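Local coordinates for urocanate hydratase (Paenibacillus sp. Soil724D2, PDB 7NED), which catalyses the hydration of thiourocanate in bacterial ergothioneine catabolism, with NAD+ as cofactor, at residues T5-G9 and E394-A398; R86-L90 and M472-V476; S361-I366 and K423-I428; D367-L371 and I384-R388. Residue numbers count along the deposited sequence, not the author numbering.

Contact 1: residues T5-G9 and E394-A398; sequences TAARG and EGLPA
Leu396 overlaps Ala6 and the guanidinium of Arg8 in a loop-to-loop contact beside helix 17-31 that joins the urocanase N-terminal domain to the C-terminal domain. No regular hydrogen-bonded pairing links the two loops. Ala6 (phi -67°, psi 140°) and Ala7 (phi -56°, psi 136°) are extended, near polyproline II values; Gly395 turns at phi 66°, psi -138°, then Leu396 and Pro397 extend and Ala398 enters strand 398-400. The nearest CA atoms are those of Ala6 and Leu396, 7.1 Å apart. Leu396 is mt and brings CG to 3.8 Å from Ala6 CB. Helix 17-31 braces both loops, since Glu31 forms a salt bridge with Arg8 and Asn28 accepts a hydrogen bond from Leu396 N. Arg8 (chi1 -97°, chi2 p, chi3 t) folds back so that NH1 donates to Ala6 O at 2.7 Å, while Leu396 CD2 lies over one guanidinium face, 3.7 Å from Arg8 NE. A water completes the join, accepting from Arg8 NH2 at 3.0 Å and donating to Gly395 O at 2.6 Å.

Contact 2: residues R86-L90 and M472-V476; sequences RFAPL and MADLV
A classic beta bulge, in which Asp474 and Leu475 both face Thr495, opens strand 475-480, and the loop before strand 91-95 packs against this irregular entry. Met472 has a left-handed backbone (84/24°), Ala473 is extended (-66/165°) and Asp474 bends at -92/-35° before the strand straightens. In the other segment Phe87 is at -102/24°, Ala88 and Pro89 are extended, and Leu90 returns to -79/-29°. The CA atoms of Pro89 and Asp474 are 4.2 Å apart, those of Phe87 and Met472 4.8 Å. Leu90 N donates to Asp474 O at 2.7 Å, and two CA-H...O contacts support it: Pro89 CA to Ala473 O, 3.0 Å, and Met472 CA to Phe87 O, 3.2 Å. Met472 (m, t, m) makes a Met-aromatic contact, its SD 4.7 Å from the centroid of the Phe87 ring (chi1 m) and oblique to it. Pro89 CG meets Val476 CG2 at 4.0 Å. The Asp474 carboxylate forms salt bridges with Arg507 and Arg18, and Ser470 of the second subunit packs on Ala88 and Pro89. Here the N-terminal part of the chain is joined, as parallel strand 91-95 beside 475-480, into a mixed sheet shared with the C-terminal part.

Contact 3: residues S361-I366 and K423-I428; sequences SDIHAI and KLQGPI
Leu424 is the main bump, filling a shallow hollow where helix 360-373 packs on the turn between helix 407-420 and strand 428-441 of the C-terminal domain. Leu424 CD2 (rotamer mt) comes within 3.9 Å of Ala365 CB, 4.1 Å of Ile366 CG1 and 3.5 Å of Asp362 O, the small Ala365 leaving room for the leucine branch. Ile366 (mt) reaches out until its CD1 meets Ile428 CD1 at 4.0 Å, and Trp353 packs against both isoleucines. The loop is extended at Leu424 (phi -119°, psi 150°) and bends at Gln425 (phi -73°, psi -31°); the CA atoms of Asp362 and Leu424 are 5.3 Å apart. Asp362 holds the bend: OD1 accepts from Gln425 N at 2.9 Å, and OD2 is bonded to Ser357 OG and lies 2.8 Å from a water that is 2.9 Å from Pro427 O. Another water bridges Ser361 OG (2.8 Å) and, weakly, Gln425 NE2 (2.7 Å). A buried helix carboxylate is thus met by a loop amide, a hydroxyl and a water, beside an apolar cluster.

Contact 4: residues D367-L371 and I384-R388; sequences DEFIL and IRLAR
Glu368 OE2 and Arg388 NH1 form a salt bridge of 2.3 Å between two antiparallel helices; this is shorter than an ordinary N-H...O bond and bent to 120°, so it is no measure of exceptional strength. Arg388 (chi1 t, chi2 t, chi3 p) reaches across the groove, and the carboxylate oxygen meets its guanidinium at the edge, near the plane; Glu368 (m, m) curls to meet it. The neighbouring acid, Asp367, points toward the second helix but is committed to a salt bridge with Arg399 of strand 398-400, and within the pair its OD2 lies 3.7 Å from Arg388 CB and its OD1 3.7 Å from Ile384 CG2. A water takes a weak bond from Arg385 NH2 (3.1 Å) and donates to Leu371 O (2.7 Å).

The helix axes approach to 10.4 Å with N-to-C directions 161° apart (signed crossing -161°), a helical hairpin whose arms, 360-373 and 378-390, are joined by a short loop; the nearest CA atoms are those of Asp367 and Ile384, 6.4 Å apart. Ile384 (mm) fills the middle, with CG2 3.9 Å from Leu371 CD2 and CG1 4.0 Å from Ile370 CG2. Leu371 (mt) also packs against both arginines, CD2 over one face of the Arg385 guanidinium, 4.1 Å from CZ, and CD1 3.6 Å from Arg388 NH2. An aliphatic centre is thus flanked by charged groups, with both guanidinium groups resting on Leu371.

Contacts 1, 3 and 4 are connected in series. Contact 1 touches contact 3 where Pro397 CB lies 3.6 Å from Ile363 CG1, their centres 13 Å apart, and contact 3 touches contact 4 through His364 CD2 and Arg388 CG at 3.8 Å; the last two share helix 360-373. Contact 2 stands apart, its centre 23 Å from those of contacts 1 and 3 and 29 Å from that of contact 4. Residue Gly395 of contact 1 lies about 13 Å from the bound urocanate, residue to ligand, outside the urocanate pocket itself. Strand 351-355, which contacts 1 and 3 both touch, and strand 428-441, which begins at Ile428 of contact 3, carry Arg352 and Asp433, which line that pocket.

Contact 1: residues T5-G9 and E394-A398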
loop_
_atom_site.group_PDB
_atom_site.type_symbol
_atom_site.label_atom_id
_atom_site.label_comp_id
_atom_site.label_asym_id
_atom_site.label_seq_id
_atom_site.Cartn_x
_atom_site.Cartn_y
_atom_site.Cartn_z
ATOM N N THR A 5 -16.105 -26.895 -7.439
ATOM C CA THR A 5 -17.102 -26.505 -6.449
ATOM C C THR A 5 -16.478 -26.589 -5.069
ATOM O O THR A 5 -15.523 -27.348 -4.844
ATOM C CB THR A 5 -18.349 -27.417 -6.493
ATOM O OG1 THR A 5 -17.929 -28.777 -6.301
ATOM C CG2 THR A 5 -19.083 -27.264 -7.822
ATOM N N ALA A 6 -17.008 -25.793 -4.148
ATOM C CA ALA A 6 -16.554 -25.879 -2.774
ATOM C C ALA A 6 -16.956 -27.210 -2.160
ATOM O O ALA A 6 -18.086 -27.696 -2.349
ATOM C CB ALA A 6 -17.142 -24.729 -1.942
ATOM N N ALA A 7 -16.040 -27.776 -1.378
ATOM C CA ALA A 7 -16.380 -28.919 -0.552
ATOM C C ALA A 7 -17.553 -28.575 0.359
ATOM O O ALA A 7 -17.604 -27.502 0.955
ATOM C CB ALA A 7 -15.164 -29.352 0.282
ATOM N N ARG A 8 -18.505 -29.493 0.450
ATOM C CA ARG A 8 -19.618 -29.425 1.386
ATOM C C ARG A 8 -19.393 -30.433 2.496
ATOM O O ARG A 8 -18.703 -31.440 2.297
ATOM C CB ARG A 8 -20.944 -29.783 0.708
ATOM C CG ARG A 8 -21.753 -28.617 0.256
ATOM C CD ARG A 8 -21.018 -27.882 -0.783
ATOM N NE ARG A 8 -21.914 -26.968 -1.475
ATOM C CZ ARG A 8 -21.553 -26.202 -2.496
ATOM N NH1 ARG A 8 -20.313 -26.251 -2.946
ATOM N NH2 ARG A 8 -22.457 -25.438 -3.107
ATOM N N GLY A 9 -20.035 -30.187 3.637
ATOM C CA GLY A 9 -19.998 -31.116 4.748
ATOM C C GLY A 9 -18.894 -30.798 5.738
ATOM O O GLY A 9 -18.312 -29.706 5.763
ATOM N N GLU A 394 -26.375 -19.327 -4.054
ATOM C CA GLU A 394 -25.368 -19.292 -5.079
ATOM C C GLU A 394 -24.068 -19.816 -4.478
ATOM O O GLU A 394 -23.483 -19.189 -3.668
ATOM C CB GLU A 394 -25.210 -17.891 -5.625
ATOM N N GLY A 395 -23.654 -20.989 -4.906
ATOM C CA GLY A 395 -22.498 -21.638 -4.348
ATOM C C GLY A 395 -22.809 -21.992 -2.906
ATOM O O GLY A 395 -23.863 -22.409 -2.601
ATOM N N LEU A 396 -21.863 -21.792 -2.020
ATOM C CA LEU A 396 -22.137 -22.005 -0.614
ATOM C C LEU A 396 -23.229 -21.047 -0.152
ATOM O O LEU A 396 -23.219 -19.881 -0.544
ATOM C CB LEU A 396 -20.872 -21.773 0.222
ATOM C CG LEU A 396 -19.772 -22.802 0.006
ATOM C CD1 LEU A 396 -18.555 -22.430 0.834
ATOM C CD2 LEU A 396 -20.308 -24.184 0.420
ATOM N N PRO A 397 -24.194 -21.504 0.652
ATOM C CA PRO A 397 -25.173 -20.563 1.219
ATOM C C PRO A 397 -24.459 -19.408 1.898
ATOM O O PRO A 397 -23.499 -19.618 2.640
ATOM C CB PRO A 397 -25.948 -21.420 2.227
ATOM C CG PRO A 397 -25.796 -22.852 1.675
ATOM C CD PRO A 397 -24.405 -22.894 1.120
ATOM N N ALA A 398 -24.933 -18.185 1.644
ATOM C CA ALA A 398 -24.288 -16.990 2.183
ATOM C C ALA A 398 -25.345 -15.909 2.373
ATOM O O ALA A 398 -26.441 -15.983 1.808
ATOM C CB ALA A 398 -23.172 -16.494 1.251
HETATM O O HOH W 1 -25.216 -24.458 -3.579
#

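Contact 2: residues R86-L90 and M472-V476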
loop_
_atom_site.group_PDB
_atom_site.type_symbol
_atom_site.label_atom_id
_atom_site.label_comp_id
_atom_site.label_asym_id
_atom_site.label_seq_id
_atom_site.Cartn_x
_atom_site.Cartn_y
_atom_site.Cartn_z
ATOM N N ARG A 86 -0.498 -18.191 16.344
ATOM C CA ARG A 86 -1.843 -18.575 15.933
ATOM C C ARG A 86 -2.849 -17.448 16.058
ATOM O O ARG A 86 -4.001 -17.642 15.666
ATOM C CB ARG A 86 -2.332 -19.800 16.717
ATOM C CG ARG A 86 -2.627 -19.568 18.181
ATOM C CD ARG A 86 -2.940 -20.920 18.875
ATOM N NE ARG A 86 -3.411 -20.723 20.243
ATOM C CZ ARG A 86 -2.595 -20.569 21.289
ATOM N NH1 ARG A 86 -1.269 -20.596 21.121
ATOM N NH2 ARG A 86 -3.097 -20.384 22.502
ATOM N N PHE A 87 -2.451 -16.286 16.585
ATOM C CA PHE A 87 -3.317 -15.117 16.551
ATOM C C PHE A 87 -2.895 -14.148 15.468
ATOM O O PHE A 87 -3.186 -12.944 15.551
ATOM C CB PHE A 87 -3.355 -14.442 17.916
ATOM C CG PHE A 87 -3.968 -15.305 18.952
ATOM C CD1 PHE A 87 -5.355 -15.366 19.087
ATOM C CD2 PHE A 87 -3.167 -16.112 19.757
ATOM C CE1 PHE A 87 -5.926 -16.190 20.030
ATOM C CE2 PHE A 87 -3.730 -16.940 20.704
ATOM C CZ PHE A 87 -5.124 -16.976 20.847
ATOM N N ALA A 88 -2.223 -14.648 14.465
ATOM C CA ALA A 88 -1.847 -13.873 13.301
ATOM C C ALA A 88 -2.584 -14.418 12.099
ATOM O O ALA A 88 -2.989 -15.581 12.105
ATOM C CB ALA A 88 -0.336 -13.955 13.048
ATOM N N PRO A 89 -2.779 -13.625 11.055
ATOM C CA PRO A 89 -3.414 -14.147 9.836
ATOM C C PRO A 89 -2.779 -15.439 9.337
ATOM O O PRO A 89 -1.579 -15.676 9.484
ATOM C CB PRO A 89 -3.221 -13.015 8.823
ATOM C CG PRO A 89 -3.282 -11.758 9.685
ATOM C CD PRO A 89 -2.549 -12.165 10.983
ATOM N N LEU A 90 -3.626 -16.297 8.754
ATOM C CA LEU A 90 -3.123 -17.471 8.051
ATOM C C LEU A 90 -2.612 -17.098 6.674
ATOM O O LEU A 90 -1.706 -17.760 6.137
ATOM C CB LEU A 90 -4.221 -18.522 7.907
ATOM C CG LEU A 90 -4.527 -19.281 9.189
ATOM C CD1 LEU A 90 -5.839 -20.050 8.934
ATOM C CD2 LEU A 90 -3.410 -20.240 9.488
ATOM N N MET A 472 -5.697 -10.050 14.702
ATOM C CA MET A 472 -5.891 -11.503 14.749
ATOM C C MET A 472 -6.830 -12.027 13.663
ATOM O O MET A 472 -7.463 -13.074 13.840
ATOM C CB MET A 472 -6.433 -11.872 16.123
ATOM C CG MET A 472 -5.419 -11.446 17.195
ATOM S SD MET A 472 -5.931 -11.813 18.878
ATOM C CE MET A 472 -7.244 -10.665 19.072
ATOM N N ALA A 473 -6.977 -11.305 12.554
ATOM C CA ALA A 473 -7.807 -11.759 11.453
ATOM C C ALA A 473 -7.197 -13.021 10.822
ATOM O O ALA A 473 -6.033 -13.385 11.065
ATOM C CB ALA A 473 -7.939 -10.634 10.416
ATOM N N ASP A 474 -8.005 -13.716 10.014
ATOM C CA ASP A 474 -7.529 -14.953 9.394
ATOM C C ASP A 474 -6.917 -14.697 8.040
ATOM O O ASP A 474 -5.953 -15.363 7.655
ATOM C CB ASP A 474 -8.702 -15.956 9.239
ATOM C CG ASP A 474 -9.123 -16.539 10.587
ATOM O OD1 ASP A 474 -10.136 -16.051 11.137
ATOM O OD2 ASP A 474 -8.392 -17.403 11.135
ATOM N N LEU A 475 -7.450 -13.735 7.302
ATOM C CA LEU A 475 -6.879 -13.366 6.013
ATOM C C LEU A 475 -6.967 -11.858 5.845
ATOM O O LEU A 475 -8.022 -11.266 6.089
ATOM C CB LEU A 475 -7.621 -14.069 4.856
ATOM C CG LEU A 475 -7.136 -13.833 3.414
ATOM C CD1 LEU A 475 -7.450 -15.034 2.495
ATOM C CD2 LEU A 475 -7.711 -12.562 2.810
ATOM N N VAL A 476 -5.877 -11.237 5.399
ATOM C CA VAL A 476 -5.856 -9.802 5.146
ATOM C C VAL A 476 -5.266 -9.570 3.762
ATOM O O VAL A 476 -4.316 -10.251 3.356
ATOM C CB VAL A 476 -5.038 -9.059 6.235
ATOM C CG1 VAL A 476 -4.994 -7.561 5.963
ATOM C CG2 VAL A 476 -5.623 -9.348 7.586
HETATM O O HOH W 2 -5.195 -14.952 13.684
#

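Contact 3: residues S361-I366 and K423-I428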
loop_
_atom_site.group_PDB
_atom_site.type_symbol
_atom_site.label_atom_id
_atom_site.label_comp_id
_atom_site.label_asym_id
_atom_site.label_seq_id
_atom_site.Cartn_x
_atom_site.Cartn_y
_atom_site.Cartn_z
ATOM N N SER A 361 -29.632 -24.232 6.070
ATOM C CA SER A 361 -30.241 -24.079 7.388
ATOM C C SER A 361 -29.365 -23.238 8.297
ATOM O O SER A 361 -29.874 -22.545 9.198
ATOM C CB SER A 361 -30.500 -25.445 8.026
ATOM O OG SER A 361 -29.327 -26.229 8.123
ATOM N N ASP A 362 -28.052 -23.282 8.077
ATOM C CA ASP A 362 -27.148 -22.438 8.865
ATOM C C ASP A 362 -27.419 -20.959 8.606
ATOM O O ASP A 362 -27.579 -20.167 9.544
ATOM C CB ASP A 362 -25.692 -22.774 8.546
ATOM C CG ASP A 362 -25.203 -24.032 9.246
ATOM O OD1 ASP A 362 -25.967 -24.613 10.055
ATOM O OD2 ASP A 362 -24.037 -24.440 8.980
ATOM N N ILE A 363 -27.512 -20.571 7.331
ATOM C CA ILE A 363 -27.861 -19.185 7.020
ATOM C C ILE A 363 -29.210 -18.844 7.635
ATOM O O ILE A 363 -29.375 -17.788 8.252
ATOM C CB ILE A 363 -27.844 -18.953 5.490
ATOM C CG1 ILE A 363 -26.423 -19.139 4.951
ATOM C CG2 ILE A 363 -28.392 -17.545 5.103
ATOM C CD1 ILE A 363 -25.361 -18.161 5.545
ATOM N N HIS A 364 -30.195 -19.753 7.520
ATOM C CA HIS A 364 -31.533 -19.422 8.010
ATOM C C HIS A 364 -31.553 -19.264 9.527
ATOM O O HIS A 364 -32.273 -18.407 10.060
ATOM C CB HIS A 364 -32.538 -20.479 7.544
ATOM C CG HIS A 364 -32.880 -20.360 6.089
ATOM N ND1 HIS A 364 -33.548 -21.344 5.387
ATOM C CD2 HIS A 364 -32.667 -19.350 5.206
ATOM C CE1 HIS A 364 -33.723 -20.952 4.136
ATOM N NE2 HIS A 364 -33.196 -19.746 3.997
ATOM N N ALA A 365 -30.764 -20.062 10.242
ATOM C CA ALA A 365 -30.662 -19.866 11.686
ATOM C C ALA A 365 -30.062 -18.498 12.022
ATOM O O ALA A 365 -30.484 -17.845 12.995
ATOM C CB ALA A 365 -29.828 -20.994 12.317
ATOM N N ILE A 366 -29.067 -18.048 11.244
ATOM C CA ILE A 366 -28.503 -16.731 11.526
ATOM C C ILE A 366 -29.509 -15.647 11.166
ATOM O O ILE A 366 -29.615 -14.624 11.863
ATOM C CB ILE A 366 -27.160 -16.550 10.790
ATOM C CG1 ILE A 366 -26.156 -17.620 11.259
ATOM C CG2 ILE A 366 -26.614 -15.135 11.024
ATOM C CD1 ILE A 366 -24.847 -17.664 10.437
ATOM N N LYS A 423 -25.603 -25.059 17.406
ATOM C CA LYS A 423 -26.792 -24.514 16.771
ATOM C C LYS A 423 -26.590 -24.250 15.290
ATOM O O LYS A 423 -27.570 -24.008 14.583
ATOM C CB LYS A 423 -27.256 -23.237 17.464
ATOM C CG LYS A 423 -27.742 -23.446 18.889
ATOM C CD LYS A 423 -28.234 -22.138 19.467
ATOM C CE LYS A 423 -28.582 -22.278 20.922
ATOM N NZ LYS A 423 -29.056 -20.959 21.406
ATOM N N LEU A 424 -25.350 -24.267 14.817
ATOM C CA LEU A 424 -25.019 -24.271 13.402
ATOM C C LEU A 424 -24.240 -25.548 13.130
ATOM O O LEU A 424 -23.523 -26.032 13.999
ATOM C CB LEU A 424 -24.176 -23.028 13.020
ATOM C CG LEU A 424 -24.897 -21.708 13.302
ATOM C CD1 LEU A 424 -23.964 -20.479 13.284
ATOM C CD2 LEU A 424 -26.003 -21.531 12.312
ATOM N N GLN A 425 -24.359 -26.075 11.917
ATOM C CA GLN A 425 -23.765 -27.370 11.611
ATOM C C GLN A 425 -22.258 -27.283 11.506
ATOM O O GLN A 425 -21.560 -28.272 11.753
ATOM C CB GLN A 425 -24.303 -27.901 10.284
ATOM C CG GLN A 425 -25.786 -28.091 10.254
ATOM C CD GLN A 425 -26.229 -29.527 10.410
ATOM O OE1 GLN A 425 -25.443 -30.413 10.762
ATOM N NE2 GLN A 425 -27.511 -29.758 10.159
ATOM N N GLY A 426 -21.746 -26.142 11.075
ATOM C CA GLY A 426 -20.339 -25.998 10.804
ATOM C C GLY A 426 -19.934 -24.551 10.938
ATOM O O GLY A 426 -20.770 -23.659 11.132
ATOM N N PRO A 427 -18.641 -24.284 10.798
ATOM C CA PRO A 427 -18.147 -22.918 10.983
ATOM C C PRO A 427 -18.683 -21.943 9.950
ATOM O O PRO A 427 -19.158 -22.308 8.874
ATOM C CB PRO A 427 -16.620 -23.068 10.853
ATOM C CG PRO A 427 -16.376 -24.505 11.236
ATOM C CD PRO A 427 -17.550 -25.250 10.629
ATOM N N ILE A 428 -18.551 -20.665 10.281
ATOM C CA ILE A 428 -19.071 -19.579 9.459
ATOM C C ILE A 428 -17.915 -18.643 9.134
ATOM O O ILE A 428 -17.137 -18.268 10.021
ATOM C CB ILE A 428 -20.203 -18.812 10.170
ATOM C CG1 ILE A 428 -21.350 -19.760 10.561
ATOM C CG2 ILE A 428 -20.651 -17.608 9.334
ATOM C CD1 ILE A 428 -22.131 -20.336 9.351
HETATM O O HOH W 3 -28.832 -28.971 7.925
HETATM O O HOH W 4 -21.579 -23.567 8.032
#

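Contact 4: residues D367-L371 and I384-R388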
loop_
_atom_site.group_PDB
_atom_site.type_symbol
_atom_site.label_atom_id
_atom_site.label_comp_id
_atom_site.label_asym_id
_atom_site.label_seq_id
_atom_site.Cartn_x
_atom_site.Cartn_y
_atom_site.Cartn_z
ATOM N N ASP A 367 -30.254 -15.851 10.111
ATOM C CA ASP A 367 -31.305 -14.948 9.726
ATOM C C ASP A 367 -32.265 -14.770 10.896
ATOM O O ASP A 367 -32.533 -13.720 11.305
ATOM C CB ASP A 367 -32.087 -15.487 8.519
ATOM C CG ASP A 367 -31.368 -15.314 7.189
ATOM O OD1 ASP A 367 -30.491 -14.471 7.070
ATOM O OD2 ASP A 367 -31.739 -16.031 6.265
ATOM N N GLU A 368 -32.701 -15.860 11.476
ATOM C CA GLU A 368 -33.629 -15.798 12.584
ATOM C C GLU A 368 -33.010 -15.104 13.803
ATOM O O GLU A 368 -33.660 -14.371 14.479
ATOM C CB GLU A 368 -34.210 -17.152 12.910
ATOM C CG GLU A 368 -35.234 -17.611 11.912
ATOM C CD GLU A 368 -36.505 -16.747 11.864
ATOM O OE1 GLU A 368 -36.864 -16.079 12.819
ATOM O OE2 GLU A 368 -37.183 -16.730 10.864
ATOM N N PHE A 369 -31.737 -15.346 14.031
ATOM C CA PHE A 369 -31.058 -14.671 15.091
ATOM C C PHE A 369 -31.072 -13.169 14.883
ATOM O O PHE A 369 -31.334 -12.456 15.783
ATOM C CB PHE A 369 -29.641 -15.120 15.234
ATOM C CG PHE A 369 -28.866 -14.258 16.153
ATOM C CD1 PHE A 369 -28.981 -14.402 17.502
ATOM C CD2 PHE A 369 -28.064 -13.265 15.669
ATOM C CE1 PHE A 369 -28.311 -13.574 18.362
ATOM C CE2 PHE A 369 -27.379 -12.438 16.532
ATOM C CZ PHE A 369 -27.502 -12.600 17.868
ATOM N N ILE A 370 -30.834 -12.720 13.674
ATOM C CA ILE A 370 -30.782 -11.283 13.438
ATOM C C ILE A 370 -32.141 -10.631 13.692
ATOM O O ILE A 370 -32.233 -9.565 14.318
ATOM C CB ILE A 370 -30.267 -11.012 12.013
ATOM C CG1 ILE A 370 -28.774 -11.432 11.898
ATOM C CG2 ILE A 370 -30.439 -9.562 11.693
ATOM C CD1 ILE A 370 -28.167 -11.376 10.443
ATOM N N LEU A 371 -33.194 -11.245 13.214
ATOM C CA LEU A 371 -34.530 -10.715 13.416
ATOM C C LEU A 371 -34.899 -10.559 14.916
ATOM O O LEU A 371 -35.580 -9.649 15.276
ATOM C CB LEU A 371 -35.516 -11.584 12.685
ATOM C CG LEU A 371 -35.314 -11.617 11.193
ATOM C CD1 LEU A 371 -36.262 -12.608 10.542
ATOM C CD2 LEU A 371 -35.350 -10.233 10.549
ATOM N N ILE A 384 -33.232 -8.554 5.911
ATOM C CA ILE A 384 -33.093 -9.995 6.127
ATOM C C ILE A 384 -34.373 -10.720 5.714
ATOM O O ILE A 384 -34.331 -11.770 5.049
ATOM C CB ILE A 384 -32.699 -10.266 7.596
ATOM C CG1 ILE A 384 -31.241 -9.772 7.826
ATOM C CG2 ILE A 384 -32.848 -11.738 7.978
ATOM C CD1 ILE A 384 -30.161 -10.491 6.913
ATOM N N ARG A 385 -35.531 -10.156 6.051
ATOM C CA ARG A 385 -36.782 -10.776 5.601
ATOM C C ARG A 385 -36.806 -10.895 4.087
ATOM O O ARG A 385 -37.113 -11.960 3.533
ATOM C CB ARG A 385 -37.989 -9.973 6.090
ATOM C CG ARG A 385 -38.189 -10.124 7.584
ATOM C CD ARG A 385 -39.535 -9.560 8.086
ATOM N NE ARG A 385 -39.580 -9.896 9.504
ATOM C CZ ARG A 385 -39.249 -9.045 10.469
ATOM N NH1 ARG A 385 -38.920 -7.801 10.147
ATOM N NH2 ARG A 385 -39.283 -9.421 11.746
ATOM N N LEU A 386 -36.437 -9.817 3.405
ATOM C CA LEU A 386 -36.458 -9.816 1.954
ATOM C C LEU A 386 -35.458 -10.815 1.394
ATOM O O LEU A 386 -35.772 -11.570 0.458
ATOM C CB LEU A 386 -36.174 -8.409 1.432
ATOM C CG LEU A 386 -37.262 -7.339 1.607
ATOM C CD1 LEU A 386 -36.702 -6.029 1.084
ATOM C CD2 LEU A 386 -38.577 -7.700 0.932
ATOM N N ALA A 387 -34.230 -10.813 1.934
ATOM C CA ALA A 387 -33.189 -11.673 1.385
ATOM C C ALA A 387 -33.521 -13.140 1.609
ATOM O O ALA A 387 -33.358 -13.969 0.707
ATOM C CB ALA A 387 -31.825 -11.320 1.999
ATOM N N ARG A 388 -33.990 -13.484 2.807
ATOM C CA ARG A 388 -34.344 -14.872 3.061
ATOM C C ARG A 388 -35.418 -15.350 2.094
ATOM O O ARG A 388 -35.408 -16.517 1.679
ATOM C CB ARG A 388 -34.800 -15.042 4.508
ATOM C CG ARG A 388 -35.182 -16.489 4.861
ATOM C CD ARG A 388 -35.524 -16.569 6.334
ATOM N NE ARG A 388 -36.632 -15.659 6.656
ATOM C CZ ARG A 388 -36.996 -15.336 7.895
ATOM N NH1 ARG A 388 -36.296 -15.820 8.936
ATOM N NH2 ARG A 388 -38.013 -14.498 8.091
HETATM O O HOH W 5 -37.034 -8.148 13.504
#